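Local structure of catechol 1,2-dioxygenase (Pseudomonas putida, 2AZQ) at residues E120-D125 with R188-V193; G149-L154 with R176-T181. The protein probably catalyses the ferric-iron-dependent intradiol cleavage of catechol by O2 to cis,cis-muconate, the first step of the catechol branch of the beta-ketoadipate pathway. One frame throughout, in Å; residues are numbered along the deposited sequence.

How the contacts relate
The centres of contacts 1 and 2 lie about 12 Å apart, on the same side of the chain's centre, and both belong to the same mixed sheet. Along the chain the order is 120-125, then 149-154, 176-181 and 188-193, so the antiparallel pair of contact 2 forms within the span that the parallel pair of contact 1 brackets. Strands 176-180 and 186-192 are consecutive. The two contacts meet directly: V121 CG1 packs 3.4 Å from I179 CG1, and M123 also reaches the 176-181 segment. The parallel pair of contact 1 is thereby joined to the strands that pass closer to the iron: the side chain of R176 is about 8 Å from the metal, that of M123 about 12 Å.

Contact 1. Residues E120-D125 with R188-V193; sequences EVRMDD and RARSIV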
# COMPACT_ATOMS: atom_id res chain seq x y z
N GLU A 120 11.64 -2.28 -39.78
CA GLU A 120 11.07 -0.94 -39.88
C GLU A 120 9.64 -0.89 -39.38
O GLU A 120 8.91 -1.87 -39.48
CB GLU A 120 11.05 -0.45 -41.34
CG GLU A 120 12.30 0.25 -41.81
CD GLU A 120 12.18 0.78 -43.25
OE1 GLU A 120 11.96 -0.06 -44.16
OE2 GLU A 120 12.32 2.01 -43.45
N VAL A 121 9.23 0.26 -38.88
CA VAL A 121 7.86 0.42 -38.43
C VAL A 121 7.55 1.90 -38.15
O VAL A 121 8.45 2.68 -37.87
CB VAL A 121 7.60 -0.43 -37.12
CG1 VAL A 121 8.31 0.18 -35.94
CG2 VAL A 121 6.12 -0.55 -36.85
N ARG A 122 6.29 2.29 -38.29
CA ARG A 122 5.92 3.65 -37.91
C ARG A 122 5.23 3.39 -36.56
O ARG A 122 4.49 2.41 -36.43
CB ARG A 122 4.93 4.28 -38.88
CG ARG A 122 4.40 5.61 -38.38
CD ARG A 122 3.61 6.34 -39.44
NE ARG A 122 3.07 7.61 -38.96
CZ ARG A 122 2.62 8.58 -39.75
NH1 ARG A 122 2.65 8.44 -41.07
NH2 ARG A 122 2.13 9.69 -39.23
N MET A 123 5.47 4.24 -35.56
CA MET A 123 4.89 4.04 -34.24
C MET A 123 3.66 4.88 -33.86
O MET A 123 2.91 4.47 -32.97
CB MET A 123 5.96 4.26 -33.16
CG MET A 123 7.09 3.27 -33.16
SD MET A 123 8.21 3.68 -31.82
CE MET A 123 7.16 3.35 -30.43
N ASP A 124 3.46 6.04 -34.49
CA ASP A 124 2.33 6.93 -34.15
C ASP A 124 1.09 6.76 -35.05
O ASP A 124 1.21 6.33 -36.20
CB ASP A 124 2.76 8.39 -34.27
CG ASP A 124 3.10 8.78 -35.71
OD1 ASP A 124 4.16 8.35 -36.20
OD2 ASP A 124 2.29 9.47 -36.36
N ASP A 125 -0.08 7.13 -34.54
CA ASP A 125 -1.32 7.02 -35.33
C ASP A 125 -1.64 8.29 -36.17
O ASP A 125 -2.74 8.43 -36.68
CB ASP A 125 -2.52 6.69 -34.42
CG ASP A 125 -2.71 7.70 -33.30
OD1 ASP A 125 -2.42 8.90 -33.54
OD2 ASP A 125 -3.15 7.31 -32.20
N ARG A 188 14.71 0.49 -37.36
CA ARG A 188 14.36 1.83 -37.89
C ARG A 188 12.97 2.20 -37.35
O ARG A 188 12.04 1.40 -37.45
CB ARG A 188 14.30 1.76 -39.43
CG ARG A 188 15.48 2.34 -40.22
CD ARG A 188 15.37 3.87 -40.32
NE ARG A 188 14.01 4.30 -40.65
CZ ARG A 188 13.24 5.05 -39.85
NH1 ARG A 188 13.70 5.45 -38.66
NH2 ARG A 188 11.99 5.37 -40.21
N ALA A 189 12.80 3.38 -36.78
CA ALA A 189 11.48 3.75 -36.26
C ALA A 189 11.04 5.18 -36.56
O ALA A 189 11.67 6.13 -36.12
CB ALA A 189 11.43 3.49 -34.77
N ARG A 190 9.96 5.33 -37.32
CA ARG A 190 9.41 6.65 -37.66
C ARG A 190 8.38 6.94 -36.57
O ARG A 190 7.43 6.19 -36.38
CB ARG A 190 8.75 6.58 -39.07
CG ARG A 190 8.25 7.92 -39.69
CD ARG A 190 6.97 8.41 -39.03
NE ARG A 190 6.47 9.70 -39.53
CZ ARG A 190 6.10 9.95 -40.79
NH1 ARG A 190 6.16 9.00 -41.71
NH2 ARG A 190 5.61 11.14 -41.11
N SER A 191 8.57 8.02 -35.81
CA SER A 191 7.63 8.30 -34.74
C SER A 191 7.51 9.81 -34.43
O SER A 191 7.47 10.63 -35.36
CB SER A 191 8.07 7.50 -33.50
OG SER A 191 7.15 7.59 -32.42
N ILE A 192 7.38 10.17 -33.15
CA ILE A 192 7.30 11.57 -32.75
C ILE A 192 8.05 11.86 -31.45
O ILE A 192 8.11 11.03 -30.55
CB ILE A 192 5.85 12.07 -32.59
CG1 ILE A 192 5.17 11.38 -31.40
CG2 ILE A 192 5.06 11.84 -33.87
CD1 ILE A 192 3.83 11.96 -31.07
N VAL A 193 8.64 13.04 -31.36
CA VAL A 193 9.37 13.40 -30.16
C VAL A 193 8.42 13.38 -28.97
O VAL A 193 7.42 14.08 -28.98
CB VAL A 193 10.01 14.79 -30.32
CG1 VAL A 193 10.61 15.22 -29.03
CG2 VAL A 193 11.06 14.74 -31.42
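The short strand 120-122 runs parallel to strand 186-192 in the mixed beta-sheet, with R122 opposite R190 as a sound parallel pair. Two good backbone bonds join them: R190 N to V121 O (3.1 Å) and M123 N to R190 O (2.9 Å); the bond from V121 N to R188 O is weak. On the arginine face, R122 and R190 run side by side and stack their guanidinium groups, centres 3.9 Å apart and planes at 13°. R122 reaches this position extended, with CG anti to its backbone N (chi1 172°); R190 starts the same way, then kinks about its CB-CG bond (chi2 -74°), bringing its guanidinium over that of R122. The like charges are probably eased by D124, which R122 grips side-on: NE binds OD1 from above the carboxylate plane, and NH2 meets the syn lone pair of OD2 at 2.9 Å. E120 OE2 makes a long salt bridge to R188 NE (4.0 Å), while E120 CG packs on R188 CB. Farther along, M123 CB lies 3.6 Å from S191 OG, which is hydrogen-bonded to H156. Strand 132-140 pairs antiparallel with 186-192 and touches R188 and R190, while V121, M123 and A189 pack against strand 176-180.

Contact 2. Residues G149-L154 with R176-T181; sequences GATVDL and RRRIIT
R176 brings its CA close to L154 O, while its guanidinium leaves the pair to bond L109 O and, weakly, S164 OG. R177 and L154 form an antiparallel hydrogen-bonded pair: R177 N bonds L154 O, and L154 N bonds R177 O at 2.9 Å. R177 NH2 bonds R176 O. R178 lies alongside D153, pointing the same way, and its CG sits 3.3 Å from D153 OD2. The charged ends stay beyond salt-bridge range and have other partners: D153 OD2 bonds Y110 OH, R178 NH2 bonds A114 O. I179 forms the next hydrogen-bonded pair, with V152, whose N meets I179 O in the carbonyl plane at 2.8 Å; I179 CD1 packs 4.0 Å from L154 CD2. I180 carries CD1 to T151 OG1 (3.4 Å), while its CG2 rests near G149 CA. At T181, N bonds A150 O (2.8 Å) and O accepts G149 N from above the carbonyl plane. T181 OG1, set between the backbone N and carbonyl carbon (chi1 50°), accepts A150 N at 2.8 Å and also bonds L147 O. This antiparallel pairing belongs to the beta core of the intradiol dioxygenases, and the side chain of R176 lies about 4 Å from that of the iron ligand Y163.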
# COMPACT_ATOMS: atom_id res chain seq x y z
N GLY A 149 17.99 -10.26 -36.00
CA GLY A 149 16.92 -10.92 -35.26
C GLY A 149 16.72 -10.67 -33.76
O GLY A 149 16.04 -11.45 -33.12
N ALA A 150 17.31 -9.62 -33.19
CA ALA A 150 17.07 -9.33 -31.78
C ALA A 150 15.81 -8.48 -31.79
O ALA A 150 15.51 -7.80 -32.79
CB ALA A 150 18.21 -8.55 -31.18
N THR A 151 15.06 -8.52 -30.70
CA THR A 151 13.82 -7.76 -30.58
C THR A 151 14.01 -6.48 -29.79
O THR A 151 14.54 -6.53 -28.68
CB THR A 151 12.74 -8.59 -29.86
OG1 THR A 151 12.26 -9.60 -30.75
CG2 THR A 151 11.59 -7.72 -29.39
N VAL A 152 13.66 -5.33 -30.34
CA VAL A 152 13.77 -4.14 -29.52
C VAL A 152 12.31 -3.74 -29.27
O VAL A 152 11.57 -3.41 -30.22
CB VAL A 152 14.60 -2.95 -30.16
CG1 VAL A 152 15.48 -3.44 -31.30
CG2 VAL A 152 13.69 -1.80 -30.54
N ASP A 153 11.93 -3.83 -27.99
CA ASP A 153 10.58 -3.54 -27.49
C ASP A 153 10.54 -2.10 -26.93
O ASP A 153 11.08 -1.86 -25.85
CB ASP A 153 10.30 -4.49 -26.35
CG ASP A 153 8.84 -4.75 -26.15
OD1 ASP A 153 8.05 -3.79 -26.33
OD2 ASP A 153 8.50 -5.91 -25.79
N LEU A 154 9.89 -1.17 -27.64
CA LEU A 154 9.87 0.22 -27.18
C LEU A 154 8.53 0.91 -26.98
O LEU A 154 7.57 0.67 -27.71
CB LEU A 154 10.72 1.12 -28.10
CG LEU A 154 10.27 1.47 -29.54
CD1 LEU A 154 11.32 2.41 -30.14
CD2 LEU A 154 10.08 0.23 -30.40
N ARG A 176 3.85 2.29 -29.30
CA ARG A 176 4.28 1.01 -28.71
C ARG A 176 4.53 -0.05 -29.79
O ARG A 176 3.63 -0.40 -30.55
CB ARG A 176 3.21 0.49 -27.75
CG ARG A 176 3.13 1.26 -26.42
CD ARG A 176 1.86 0.97 -25.60
NE ARG A 176 1.89 1.67 -24.32
CZ ARG A 176 2.66 1.31 -23.31
NH1 ARG A 176 3.45 0.25 -23.45
NH2 ARG A 176 2.66 2.01 -22.19
N ARG A 177 5.75 -0.57 -29.86
CA ARG A 177 6.07 -1.57 -30.86
C ARG A 177 7.24 -2.52 -30.54
O ARG A 177 8.15 -2.23 -29.74
CB ARG A 177 6.39 -0.90 -32.22
CG ARG A 177 5.28 -0.12 -32.92
CD ARG A 177 4.18 -1.02 -33.47
NE ARG A 177 3.17 -0.26 -34.20
CZ ARG A 177 2.30 0.61 -33.67
NH1 ARG A 177 1.44 1.24 -34.45
NH2 ARG A 177 2.28 0.84 -32.36
N ARG A 178 7.22 -3.66 -31.20
CA ARG A 178 8.30 -4.60 -31.07
C ARG A 178 8.92 -4.71 -32.46
O ARG A 178 8.32 -5.25 -33.40
CB ARG A 178 7.79 -5.94 -30.56
CG ARG A 178 7.76 -6.07 -29.03
CD ARG A 178 7.22 -7.44 -28.63
NE ARG A 178 5.82 -7.54 -29.01
CZ ARG A 178 5.17 -8.68 -29.23
NH1 ARG A 178 5.78 -9.85 -29.12
NH2 ARG A 178 3.89 -8.65 -29.57
N ILE A 179 10.12 -4.14 -32.59
CA ILE A 179 10.89 -4.12 -33.84
C ILE A 179 11.92 -5.24 -33.88
O ILE A 179 12.70 -5.37 -32.96
CB ILE A 179 11.65 -2.75 -34.01
CG1 ILE A 179 10.67 -1.60 -34.19
CG2 ILE A 179 12.54 -2.80 -35.22
CD1 ILE A 179 11.30 -0.23 -34.21
N ILE A 180 11.90 -6.06 -34.94
CA ILE A 180 12.89 -7.15 -35.10
C ILE A 180 14.10 -6.65 -35.89
O ILE A 180 13.93 -6.15 -37.00
CB ILE A 180 12.35 -8.34 -35.94
CG1 ILE A 180 11.02 -8.85 -35.38
CG2 ILE A 180 13.41 -9.40 -36.02
CD1 ILE A 180 11.04 -9.23 -33.95
N THR A 181 15.31 -6.78 -35.38
CA THR A 181 16.44 -6.27 -36.17
C THR A 181 16.70 -7.09 -37.44
O THR A 181 16.52 -8.30 -37.43
CB THR A 181 17.77 -6.18 -35.33
OG1 THR A 181 18.04 -7.40 -34.65
CG2 THR A 181 17.70 -5.03 -34.35